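PDB 5TXE: AtxE2 from Asticcacaulis excentricus, which hydrolyses the isopeptide bond of the threaded lasso peptides Astexin-2 and Astexin-3, converting them to linear peptides. Local coordinates for residues Tyr69-Val74 and Ile130-Ser135; Arg87-Ala92 and Ala99-Val104; Ala545-Ser550 and Pro601-Ser606; Ser549-Asp554 and Thr589-Asn594. The protein carries 1 engineered substitution. One frame throughout, in Å; residues are numbered along the deposited sequence.

Contact 1: Tyr69-Val74 and Ile130-Ser135; sequences YVAFQV and IQPRWS
The indole of Trp-134 is turned toward strand 69-78. At its edge, close to the ring plane, lies the backbone C of Val-70, while Ala-71 CB and Tyr-69 CB approach obliquely. The closest approaches come from its six-membered ring: CZ2 is 3.7 Å from Ala-71 CB, and CH2 is 3.6 Å from Tyr-69 CB. With CG anti to the carbonyl carbon (chi1 -69°), the indole reaches across to the strand, and its NE1 bonds to Ser-62 O. Tyr-69 offers mainly its CB, since the phenol leads away towards Ala-92. Pro-132 puts CG against Ala-71 CB at 3.7 Å, so the small methyl is wedged between proline and indole. The two segments run roughly antiparallel, yet Ala-71 CA and Pro-132 CA stand 6.5 Å apart, and side chains and one water join them. This is how adjacent blades of a beta-propeller meet, as in the N-terminal domain of the prolyl oligopeptidase family: strand 69-78 belongs to one sheet and strand 133-134 to the next. On the far side of strand 69-78, the Phe-72 ring meets Tyr-388 of another sheet. Gln-73, its chain extended from a CG anti to the backbone N (chi1 -172°), crosses Ile-130 obliquely, with OE1 3.4 Å from Ile-130 CG1. The water accepts from Gln-73 N at 3.0 Å and donates to Ile-130 O at 2.6 Å.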
loop_
_atom_site.group_PDB
_atom_site.type_symbol
_atom_site.label_atom_id
_atom_site.label_comp_id
_atom_site.label_asym_id
_atom_site.label_seq_id
_atom_site.Cartn_x
_atom_site.Cartn_y
_atom_site.Cartn_z
ATOM N N TYR A 69 -25.159 7.088 -10.727
ATOM C CA TYR A 69 -24.062 7.956 -10.293
ATOM C C TYR A 69 -23.017 7.168 -9.509
ATOM O O TYR A 69 -23.327 6.156 -8.883
ATOM C CB TYR A 69 -24.600 9.144 -9.468
ATOM C CG TYR A 69 -25.464 10.035 -10.298
ATOM C CD1 TYR A 69 -24.903 11.036 -11.083
ATOM C CD2 TYR A 69 -26.868 9.849 -10.352
ATOM C CE1 TYR A 69 -25.704 11.846 -11.881
ATOM C CE2 TYR A 69 -27.670 10.653 -11.159
ATOM C CZ TYR A 69 -27.078 11.638 -11.930
ATOM O OH TYR A 69 -27.856 12.446 -12.735
ATOM N N VAL A 70 -21.771 7.611 -9.590
ATOM C CA VAL A 70 -20.714 7.051 -8.763
ATOM C C VAL A 70 -20.095 8.181 -7.943
ATOM O O VAL A 70 -19.825 9.255 -8.460
ATOM C CB VAL A 70 -19.653 6.321 -9.588
ATOM C CG1 VAL A 70 -18.990 7.204 -10.616
ATOM C CG2 VAL A 70 -18.616 5.689 -8.665
ATOM N N ALA A 71 -19.901 7.924 -6.661
ATOM C CA ALA A 71 -19.299 8.870 -5.737
ATOM C C ALA A 71 -17.962 8.307 -5.224
ATOM O O ALA A 71 -17.828 7.096 -4.966
ATOM C CB ALA A 71 -20.239 9.113 -4.565
ATOM N N PHE A 72 -16.986 9.196 -5.083
ATOM C CA PHE A 72 -15.635 8.817 -4.712
ATOM C C PHE A 72 -14.856 10.070 -4.322
ATOM O O PHE A 72 -15.229 11.167 -4.733
ATOM C CB PHE A 72 -14.937 8.141 -5.891
ATOM C CG PHE A 72 -14.934 8.962 -7.163
ATOM C CD1 PHE A 72 -16.048 9.040 -7.945
ATOM C CD2 PHE A 72 -13.818 9.671 -7.549
ATOM C CE1 PHE A 72 -16.040 9.785 -9.119
ATOM C CE2 PHE A 72 -13.804 10.438 -8.690
ATOM C CZ PHE A 72 -14.921 10.493 -9.492
ATOM N N GLN A 73 -13.774 9.890 -3.552
ATOM C CA GLN A 73 -12.868 10.958 -3.120
ATOM C C GLN A 73 -11.623 11.033 -3.928
ATOM O O GLN A 73 -10.997 10.013 -4.234
ATOM C CB GLN A 73 -12.495 10.787 -1.666
ATOM C CG GLN A 73 -11.719 11.949 -1.093
ATOM C CD GLN A 73 -11.077 11.544 0.223
ATOM O OE1 GLN A 73 -11.427 12.059 1.335
ATOM N NE2 GLN A 73 -10.165 10.550 0.127
ATOM N N VAL A 74 -11.277 12.264 -4.307
ATOM C CA VAL A 74 -10.034 12.571 -5.038
ATOM C C VAL A 74 -9.106 13.338 -4.125
ATOM O O VAL A 74 -9.542 14.190 -3.372
ATOM C CB VAL A 74 -10.258 13.403 -6.335
ATOM C CG1 VAL A 74 -8.926 13.719 -6.985
ATOM C CG2 VAL A 74 -11.066 12.606 -7.365
ATOM N N ILE A 130 -12.019 6.522 1.757
ATOM C CA ILE A 130 -13.289 7.096 2.208
ATOM C C ILE A 130 -14.366 6.582 1.232
ATOM O O ILE A 130 -14.385 6.948 0.021
ATOM C CB ILE A 130 -13.257 8.638 2.180
ATOM C CG1 ILE A 130 -12.116 9.193 3.052
ATOM C CG2 ILE A 130 -14.625 9.220 2.580
ATOM C CD1 ILE A 130 -12.272 8.836 4.524
ATOM N N GLN A 131 -15.253 5.778 1.784
ATOM C CA GLN A 131 -16.390 5.280 1.038
ATOM C C GLN A 131 -17.645 6.077 1.359
ATOM O O GLN A 131 -18.092 6.084 2.482
ATOM C CB GLN A 131 -16.660 3.799 1.318
ATOM C CG GLN A 131 -17.393 3.214 0.095
ATOM C CD GLN A 131 -17.745 1.718 0.171
ATOM O OE1 GLN A 131 -17.739 1.071 1.248
ATOM N NE2 GLN A 131 -18.063 1.164 -1.000
ATOM N N PRO A 132 -18.162 6.783 0.386
ATOM C CA PRO A 132 -19.373 7.543 0.591
ATOM C C PRO A 132 -20.607 6.675 0.659
ATOM O O PRO A 132 -20.749 5.774 -0.165
ATOM C CB PRO A 132 -19.485 8.408 -0.663
ATOM C CG PRO A 132 -18.408 8.012 -1.555
ATOM C CD PRO A 132 -17.616 6.908 -0.966
ATOM N N ARG A 133 -21.493 6.981 1.600
ATOM C CA ARG A 133 -22.745 6.263 1.781
ATOM C C ARG A 133 -23.859 7.051 1.171
ATOM O O ARG A 133 -24.104 8.201 1.584
ATOM C CB ARG A 133 -23.008 6.077 3.250
ATOM C CG ARG A 133 -21.810 5.507 4.021
ATOM C CD ARG A 133 -21.656 4.144 3.455
ATOM N NE ARG A 133 -20.411 3.357 3.487
ATOM C CZ ARG A 133 -19.815 2.875 4.554
ATOM N NH1 ARG A 133 -20.203 3.223 5.756
ATOM N NH2 ARG A 133 -18.764 2.116 4.411
ATOM N N TRP A 134 -24.499 6.495 0.162
ATOM C CA TRP A 134 -25.658 7.166 -0.427
ATOM C C TRP A 134 -26.902 6.997 0.455
ATOM O O TRP A 134 -27.163 5.921 0.971
ATOM C CB TRP A 134 -25.968 6.606 -1.773
ATOM C CG TRP A 134 -24.989 6.928 -2.771
ATOM C CD1 TRP A 134 -23.846 6.240 -3.019
ATOM C CD2 TRP A 134 -25.079 7.945 -3.791
ATOM N NE1 TRP A 134 -23.212 6.770 -4.116
ATOM C CE2 TRP A 134 -23.952 7.833 -4.588
ATOM C CE3 TRP A 134 -25.990 8.965 -4.071
ATOM C CZ2 TRP A 134 -23.712 8.686 -5.651
ATOM C CZ3 TRP A 134 -25.747 9.819 -5.141
ATOM C CH2 TRP A 134 -24.627 9.666 -5.914
ATOM N N SER A 135 -27.675 8.059 0.622
ATOM C CA SER A 135 -29.002 7.942 1.258
ATOM C C SER A 135 -29.895 7.099 0.302
ATOM O O SER A 135 -29.601 7.029 -0.868
ATOM C CB SER A 135 -29.637 9.305 1.472
ATOM O OG SER A 135 -29.726 10.021 0.238
HETATM O O HOH W 1 -13.073 7.313 -2.175
#

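Contact 2: Arg87-Ala92 and Ala99-Val104; sequences RMVVKA and AIDVDV
Arg-87 and Asp-101 cross obliquely on one face of an antiparallel hairpin, their guanidinium and carboxylate planes turned 64° apart. The arginine chain bends at chi3 (-108°), so that NH1 reaches Asp-101 OD1 at 2.9 Å in a salt bridge. The oxygen lies in the guanidinium plane and receives the N-H on its syn lone pair. Beside this pair, Val-89 and Asp-101 run alongside each other, pointing the same way, and Val-89 CG1 meets Ala-99 CB at 3.6 Å. On the face that carries Met-88 and Val-90, Val-90 and Val-102 stand at about a right angle, CG2 of Val-90 3.7 Å from CG1 of Val-102, while Met-88 crosses Val-102 obliquely. Val-102 and Asp-103 both face Met-88, which makes a classic beta bulge. Met-88 O takes a short bond from Val-102 N (2.7 Å), nearly along the C=O axis, and a weak one from Asp-103 N (3.5 Å). Met-88, Val-90 and Val-102 thus pack on Leu-141 of the adjoining propeller sheet, Asp-103 on that face pairs with Tyr-143 and Arg-145, and Arg-87 is held both by Asp-101 and by Tyr-388 OH from strand 384-388 of another sheet.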
loop_
_atom_site.group_PDB
_atom_site.type_symbol
_atom_site.label_atom_id
_atom_site.label_comp_id
_atom_site.label_asym_id
_atom_site.label_seq_id
_atom_site.Cartn_x
_atom_site.Cartn_y
_atom_site.Cartn_z
ATOM N N ARG A 87 -11.401 16.168 -2.337
ATOM C CA ARG A 87 -12.716 16.529 -2.945
ATOM C C ARG A 87 -13.581 15.265 -2.960
ATOM O O ARG A 87 -13.091 14.191 -3.355
ATOM C CB ARG A 87 -12.634 16.926 -4.426
ATOM C CG ARG A 87 -11.517 17.764 -4.881
ATOM C CD ARG A 87 -11.662 18.127 -6.339
ATOM N NE ARG A 87 -10.725 17.451 -7.231
ATOM C CZ ARG A 87 -11.085 16.871 -8.361
ATOM N NH1 ARG A 87 -12.373 16.817 -8.734
ATOM N NH2 ARG A 87 -10.175 16.326 -9.140
ATOM N N MET A 88 -14.831 15.391 -2.539
ATOM C CA MET A 88 -15.810 14.338 -2.751
ATOM C C MET A 88 -16.516 14.615 -4.101
ATOM O O MET A 88 -17.081 15.702 -4.330
ATOM C CB MET A 88 -16.769 14.308 -1.576
ATOM C CG MET A 88 -17.768 13.158 -1.568
ATOM S SD MET A 88 -17.071 11.469 -1.727
ATOM C CE MET A 88 -16.341 11.417 -0.101
ATOM N N VAL A 89 -16.423 13.656 -5.007
ATOM C CA VAL A 89 -16.867 13.795 -6.383
ATOM C C VAL A 89 -18.048 12.860 -6.763
ATOM O O VAL A 89 -18.117 11.735 -6.296
ATOM C CB VAL A 89 -15.744 13.518 -7.329
ATOM C CG1 VAL A 89 -16.143 13.897 -8.757
ATOM C CG2 VAL A 89 -14.534 14.363 -6.925
ATOM N N VAL A 90 -18.997 13.368 -7.546
ATOM C CA VAL A 90 -20.119 12.583 -8.045
ATOM C C VAL A 90 -20.083 12.684 -9.560
ATOM O O VAL A 90 -19.888 13.736 -10.098
ATOM C CB VAL A 90 -21.435 13.103 -7.513
ATOM C CG1 VAL A 90 -22.591 12.409 -8.207
ATOM C CG2 VAL A 90 -21.531 12.857 -6.016
ATOM N N LYS A 91 -20.190 11.560 -10.236
ATOM C CA LYS A 91 -20.077 11.497 -11.697
ATOM C C LYS A 91 -21.159 10.541 -12.245
ATOM O O LYS A 91 -21.326 9.427 -11.731
ATOM C CB LYS A 91 -18.712 10.973 -12.059
ATOM C CG LYS A 91 -18.546 10.569 -13.503
ATOM C CD LYS A 91 -18.571 11.769 -14.418
ATOM C CE LYS A 91 -17.999 11.355 -15.769
ATOM N NZ LYS A 91 -17.912 12.484 -16.698
ATOM N N ALA A 92 -21.897 10.972 -13.257
ATOM C CA ALA A 92 -22.945 10.106 -13.861
ATOM C C ALA A 92 -22.268 8.952 -14.546
ATOM O O ALA A 92 -21.292 9.147 -15.281
ATOM C CB ALA A 92 -23.786 10.878 -14.860
ATOM N N ALA A 99 -18.231 15.504 -14.058
ATOM C CA ALA A 99 -18.206 15.294 -12.624
ATOM C C ALA A 99 -18.418 16.605 -11.905
ATOM O O ALA A 99 -18.047 17.643 -12.402
ATOM C CB ALA A 99 -16.854 14.739 -12.221
ATOM N N ILE A 100 -18.973 16.517 -10.714
ATOM C CA ILE A 100 -19.286 17.618 -9.857
ATOM C C ILE A 100 -18.542 17.396 -8.528
ATOM O O ILE A 100 -18.629 16.314 -7.971
ATOM C CB ILE A 100 -20.811 17.604 -9.470
ATOM C CG1 ILE A 100 -21.717 17.893 -10.669
ATOM C CG2 ILE A 100 -21.113 18.616 -8.375
ATOM C CD1 ILE A 100 -21.239 19.063 -11.503
ATOM N N ASP A 101 -17.900 18.425 -7.984
ATOM C CA ASP A 101 -17.378 18.373 -6.614
ATOM C C ASP A 101 -18.507 18.663 -5.669
ATOM O O ASP A 101 -19.071 19.739 -5.719
ATOM C CB ASP A 101 -16.272 19.412 -6.456
ATOM C CG ASP A 101 -15.018 19.068 -7.288
ATOM O OD1 ASP A 101 -14.770 17.876 -7.570
ATOM O OD2 ASP A 101 -14.241 19.991 -7.655
ATOM N N VAL A 102 -18.853 17.742 -4.787
ATOM C CA VAL A 102 -19.923 18.007 -3.844
ATOM C C VAL A 102 -19.433 18.388 -2.448
ATOM O O VAL A 102 -20.252 18.699 -1.563
ATOM C CB VAL A 102 -20.889 16.803 -3.725
ATOM C CG1 VAL A 102 -21.461 16.448 -5.076
ATOM C CG2 VAL A 102 -20.227 15.562 -3.138
ATOM N N ASP A 103 -18.123 18.283 -2.215
ATOM C CA ASP A 103 -17.471 18.794 -1.001
ATOM C C ASP A 103 -16.005 18.963 -1.357
ATOM O O ASP A 103 -15.505 18.257 -2.240
ATOM C CB ASP A 103 -17.581 17.819 0.186
ATOM C CG ASP A 103 -17.009 18.411 1.498
ATOM O OD1 ASP A 103 -16.961 19.661 1.601
ATOM O OD2 ASP A 103 -16.623 17.642 2.439
ATOM N N VAL A 104 -15.356 19.951 -0.759
ATOM C CA VAL A 104 -13.950 20.166 -0.922
ATOM C C VAL A 104 -13.438 20.432 0.475
ATOM O O VAL A 104 -14.064 21.164 1.250
ATOM C CB VAL A 104 -13.631 21.373 -1.798
ATOM C CG1 VAL A 104 -12.106 21.627 -1.841
ATOM C CG2 VAL A 104 -14.130 21.157 -3.222
#

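Contact 3: Ala545-Ser550 and Pro601-Ser606; sequences AAVTSS and PLLIQS
Thr-548 has its OG1 anti to the backbone N (chi1 -178°), which places CG2 in the crowded position between the backbone N and the carbonyl carbon. From there the methyl packs beside Ile-604, 3.7 Å from its CG1, and reaches Leu-602 CD1 at 4.0 Å. OG1 turns the other way and donates to Ser-550 O at 2.9 Å, in the carbonyl plane and on a lone pair. An alanine here would remove both the methyl and this donor, and would probably loosen the turn that follows the strand. On the same face Ile-604 holds CG1 anti to the carbonyl carbon (chi1 -53°), and Leu-602, its CG anti to the backbone N, brings CD1 to Ala-546 CB as well. On the opposite face Val-547, with CG1 anti to its own N (chi1 178°), lies alongside Leu-603, its CG2 4.1 Å from Leu-603 CB. Strands 545-548 and 602-606 run parallel, neighbours in the central sheet of the alpha/beta-hydrolase fold. The bonding alternates: Leu-603 O accepts from Thr-548 N at 2.9 Å, and Thr-548 O from Gln-605 N at 3.0 Å. This end lies beside the charge-relay site, the Ser-550 side chain about 4 Å from that of Glu-610, a probable charge-relay residue. Here Ser-549 O and Gln-605 O, both acceptors, come within 3.2 Å of each other; Lys-640 NZ bonds to Gln-605 O and would be expected to ease that repulsion.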
loop_
_atom_site.group_PDB
_atom_site.type_symbol
_atom_site.label_atom_id
_atom_site.label_comp_id
_atom_site.label_asym_id
_atom_site.label_seq_id
_atom_site.Cartn_x
_atom_site.Cartn_y
_atom_site.Cartn_z
ATOM N N ALA A 545 25.334 2.025 -5.009
ATOM C CA ALA A 545 24.691 3.090 -4.179
ATOM C C ALA A 545 23.317 2.637 -3.736
ATOM O O ALA A 545 22.708 1.769 -4.402
ATOM C CB ALA A 545 24.617 4.388 -4.935
ATOM N N ALA A 546 22.870 3.133 -2.586
ATOM C CA ALA A 546 21.581 2.748 -2.072
ATOM C C ALA A 546 20.882 3.872 -1.337
ATOM O O ALA A 546 21.541 4.812 -0.854
ATOM C CB ALA A 546 21.708 1.530 -1.207
ATOM N N VAL A 547 19.547 3.782 -1.309
ATOM C CA VAL A 547 18.695 4.627 -0.560
ATOM C C VAL A 547 17.701 3.747 0.160
ATOM O O VAL A 547 17.215 2.783 -0.410
ATOM C CB VAL A 547 17.944 5.602 -1.450
ATOM C CG1 VAL A 547 17.003 6.461 -0.606
ATOM C CG2 VAL A 547 18.940 6.509 -2.177
ATOM N N THR A 548 17.434 4.043 1.439
ATOM C CA THR A 548 16.401 3.344 2.209
ATOM C C THR A 548 15.581 4.367 3.003
ATOM O O THR A 548 16.091 5.425 3.342
ATOM C CB THR A 548 17.024 2.273 3.111
ATOM O OG1 THR A 548 16.004 1.598 3.789
ATOM C CG2 THR A 548 17.907 2.847 4.216
ATOM N N SER A 549 14.341 4.074 3.303
ATOM C CA SER A 549 13.508 4.972 4.098
ATOM C C SER A 549 13.622 4.689 5.597
ATOM O O SER A 549 13.194 5.491 6.410
ATOM C CB SER A 549 12.075 4.790 3.728
ATOM O OG SER A 549 11.644 3.526 4.210
ATOM N N SER A 550 14.192 3.565 5.954
ATOM C CA SER A 550 14.377 3.229 7.337
ATOM C C SER A 550 15.609 2.345 7.565
ATOM O O SER A 550 16.162 1.751 6.644
ATOM C CB SER A 550 13.159 2.496 7.881
ATOM O OG SER A 550 12.978 1.258 7.199
ATOM N N PRO A 601 27.767 3.527 -0.620
ATOM C CA PRO A 601 27.079 4.748 -0.204
ATOM C C PRO A 601 25.632 4.498 0.090
ATOM O O PRO A 601 24.929 3.923 -0.727
ATOM C CB PRO A 601 27.226 5.662 -1.407
ATOM C CG PRO A 601 28.486 5.200 -2.091
ATOM C CD PRO A 601 28.457 3.696 -1.936
ATOM N N LEU A 602 25.185 4.932 1.264
ATOM C CA LEU A 602 23.811 4.723 1.690
ATOM C C LEU A 602 23.216 6.028 2.219
ATOM O O LEU A 602 23.784 6.688 3.134
ATOM C CB LEU A 602 23.816 3.720 2.798
ATOM C CG LEU A 602 22.470 3.462 3.457
ATOM C CD1 LEU A 602 21.488 2.891 2.462
ATOM C CD2 LEU A 602 22.597 2.542 4.656
ATOM N N LEU A 603 22.092 6.397 1.630
ATOM C CA LEU A 603 21.277 7.477 2.080
ATOM C C LEU A 603 20.045 6.956 2.776
ATOM O O LEU A 603 19.323 6.153 2.190
ATOM C CB LEU A 603 20.874 8.339 0.923
ATOM C CG LEU A 603 19.908 9.470 1.249
ATOM C CD1 LEU A 603 20.556 10.521 2.085
ATOM C CD2 LEU A 603 19.485 10.126 -0.048
ATOM N N ILE A 604 19.784 7.424 4.009
ATOM C CA ILE A 604 18.562 7.040 4.742
ATOM C C ILE A 604 17.654 8.271 4.893
ATOM O O ILE A 604 18.059 9.291 5.475
ATOM C CB ILE A 604 18.902 6.485 6.146
ATOM C CG1 ILE A 604 19.941 5.348 6.049
ATOM C CG2 ILE A 604 17.697 5.961 6.868
ATOM C CD1 ILE A 604 20.717 5.126 7.338
ATOM N N GLN A 605 16.429 8.169 4.411
ATOM C CA GLN A 605 15.516 9.298 4.439
ATOM C C GLN A 605 14.402 8.886 5.342
ATOM O O GLN A 605 13.400 8.292 4.894
ATOM C CB GLN A 605 15.040 9.621 3.040
ATOM C CG GLN A 605 16.165 10.148 2.159
ATOM C CD GLN A 605 15.717 11.125 1.099
ATOM O OE1 GLN A 605 15.461 12.317 1.408
ATOM N NE2 GLN A 605 15.696 10.686 -0.166
ATOM N N SER A 606 14.584 9.132 6.639
ATOM C CA SER A 606 13.708 8.553 7.650
ATOM C C SER A 606 12.671 9.517 8.205
ATOM O O SER A 606 12.939 10.692 8.381
ATOM C CB SER A 606 14.588 8.050 8.815
ATOM O OG SER A 606 13.843 7.376 9.799
#

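Contact 4: Ser549-Asp554 and Thr589-Asn594; sequences SSCCTD and TSFVVN
A vicinal disulfide, Cys-551 to Cys-552, marks the loop that here meets the start of helix 591-594. The peptide between the two cysteines is cis, and the disulfide closes an eight-membered ring. Both sulfurs lie obliquely to the Phe-591 ring; Cys-551 SG is the nearer, 3.5 Å from Phe-591 CD2, and Cys-552 SG stands 4.1 Å from the same atom. Over the centre of one ring face sits a water that accepts from Thr-553 N at 2.9 Å and donates to Thr-589 O at 2.8 Å. The loop follows strand 545-548 of the alpha/beta-hydrolase core and runs into helix 555-560, whose N-cap is Asp-554; Ser-590 takes the same position on helix 591-594, its OG accepting from Val-593 N and also bonding to Asp-581 OD2. Thr-589 turns OG1 between its backbone N and carbonyl carbon (chi1 60°) and donates to Thr-553 O at 2.7 Å, from above the carbonyl plane. A valine here would lose that donor and is likely to weaken the direct tie between the two segments. Asp-554 OD2 accepts from a second water at 2.5 Å, which in turn accepts from Val-592 N, while OD1 bonds to Thr-557 OG1.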
loop_
_atom_site.group_PDB
_atom_site.type_symbol
_atom_site.label_atom_id
_atom_site.label_comp_id
_atom_site.label_asym_id
_atom_site.label_seq_id
_atom_site.Cartn_x
_atom_site.Cartn_y
_atom_site.Cartn_z
ATOM N N SER A 549 14.341 4.074 3.303
ATOM C CA SER A 549 13.508 4.972 4.098
ATOM C C SER A 549 13.622 4.689 5.597
ATOM O O SER A 549 13.194 5.491 6.410
ATOM C CB SER A 549 12.075 4.790 3.728
ATOM O OG SER A 549 11.644 3.526 4.210
ATOM N N SER A 550 14.192 3.565 5.954
ATOM C CA SER A 550 14.377 3.229 7.337
ATOM C C SER A 550 15.609 2.345 7.565
ATOM O O SER A 550 16.162 1.751 6.644
ATOM C CB SER A 550 13.159 2.496 7.881
ATOM O OG SER A 550 12.978 1.258 7.199
ATOM N N CYS A 551 16.024 2.298 8.821
ATOM C CA CYS A 551 17.089 1.467 9.289
ATOM C C CYS A 551 16.795 1.272 10.811
ATOM O O CYS A 551 16.169 2.143 11.441
ATOM C CB CYS A 551 18.422 2.156 8.996
ATOM S SG CYS A 551 19.838 1.029 8.928
ATOM N N CYS A 552 17.118 0.124 11.400
ATOM C CA CYS A 552 17.915 -0.960 10.762
ATOM C C CYS A 552 17.279 -2.300 10.986
ATOM O O CYS A 552 16.322 -2.455 11.770
ATOM C CB CYS A 552 19.314 -0.976 11.380
ATOM S SG CYS A 552 20.252 0.517 10.946
ATOM N N THR A 553 17.795 -3.301 10.301
ATOM C CA THR A 553 17.344 -4.658 10.564
ATOM C C THR A 553 18.294 -5.296 11.554
ATOM O O THR A 553 19.306 -5.940 11.138
ATOM C CB THR A 553 17.257 -5.453 9.249
ATOM O OG1 THR A 553 16.500 -4.704 8.288
ATOM C CG2 THR A 553 16.641 -6.789 9.527
ATOM N N ASP A 554 18.034 -5.063 12.837
ATOM C CA ASP A 554 18.990 -5.402 13.911
ATOM C C ASP A 554 18.252 -5.580 15.198
ATOM O O ASP A 554 17.045 -5.270 15.249
ATOM C CB ASP A 554 20.161 -4.394 14.012
ATOM C CG ASP A 554 19.761 -2.963 14.501
ATOM O OD1 ASP A 554 18.555 -2.644 14.671
ATOM O OD2 ASP A 554 20.706 -2.119 14.677
ATOM N N THR A 589 22.363 -9.072 8.686
ATOM C CA THR A 589 21.699 -7.780 8.406
ATOM C C THR A 589 22.084 -6.565 9.279
ATOM O O THR A 589 21.833 -5.462 8.853
ATOM C CB THR A 589 20.169 -7.868 8.538
ATOM O OG1 THR A 589 19.832 -8.264 9.877
ATOM C CG2 THR A 589 19.564 -8.856 7.548
ATOM N N SER A 590 22.694 -6.763 10.445
ATOM C CA SER A 590 22.977 -5.673 11.357
ATOM C C SER A 590 24.085 -4.801 10.821
ATOM O O SER A 590 25.179 -5.296 10.506
ATOM C CB SER A 590 23.341 -6.158 12.745
ATOM O OG SER A 590 24.052 -5.128 13.417
ATOM N N PHE A 591 23.800 -3.502 10.712
ATOM C CA PHE A 591 24.846 -2.550 10.352
ATOM C C PHE A 591 25.835 -2.270 11.483
ATOM O O PHE A 591 26.971 -1.857 11.232
ATOM C CB PHE A 591 24.258 -1.226 9.847
ATOM C CG PHE A 591 23.649 -1.299 8.476
ATOM C CD1 PHE A 591 23.759 -2.419 7.680
ATOM C CD2 PHE A 591 22.971 -0.220 7.985
ATOM C CE1 PHE A 591 23.214 -2.427 6.401
ATOM C CE2 PHE A 591 22.389 -0.233 6.737
ATOM C CZ PHE A 591 22.513 -1.330 5.935
ATOM N N VAL A 592 25.446 -2.504 12.718
ATOM C CA VAL A 592 26.415 -2.374 13.808
ATOM C C VAL A 592 27.491 -3.488 13.665
ATOM O O VAL A 592 28.671 -3.204 13.641
ATOM C CB VAL A 592 25.724 -2.462 15.206
ATOM C CG1 VAL A 592 26.741 -2.410 16.372
ATOM C CG2 VAL A 592 24.754 -1.320 15.352
ATOM N N VAL A 593 27.058 -4.736 13.540
ATOM C CA VAL A 593 27.980 -5.868 13.327
ATOM C C VAL A 593 28.850 -5.671 12.087
ATOM O O VAL A 593 30.058 -5.859 12.164
ATOM C CB VAL A 593 27.191 -7.182 13.236
ATOM C CG1 VAL A 593 28.068 -8.363 12.815
ATOM C CG2 VAL A 593 26.494 -7.456 14.564
ATOM N N ASN A 594 28.271 -5.227 10.969
ATOM C CA ASN A 594 28.967 -5.201 9.693
ATOM C C ASN A 594 29.416 -3.847 9.223
ATOM O O ASN A 594 29.903 -3.712 8.107
ATOM C CB ASN A 594 28.037 -5.787 8.639
ATOM C CG ASN A 594 27.745 -7.259 8.900
ATOM O OD1 ASN A 594 28.656 -8.069 8.783
ATOM N ND2 ASN A 594 26.499 -7.609 9.274
HETATM O O HOH W 2 20.402 -3.064 9.160
HETATM O O HOH W 3 22.423 -2.037 12.836
#

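The four contacts fall into two pairs, one in each domain. Contact 2 is nested along the chain inside the loop closed by contact 1; their centres lie 9 Å apart, and strands 69-78 and 83-92 are neighbours in one propeller sheet. Contacts 3 and 4 come later and begin in the same part of the chain, sharing Ser-549 and Ser-550. Their centres are 11 Å apart, with Leu-602 packing on Phe-591 where helix 591-594 precedes strand 602-607. Some 39 to 46 Å separate the centres of the two pairs. One pair lies in the propeller, the other in the hydrolase domain near the probable charge-relay residues.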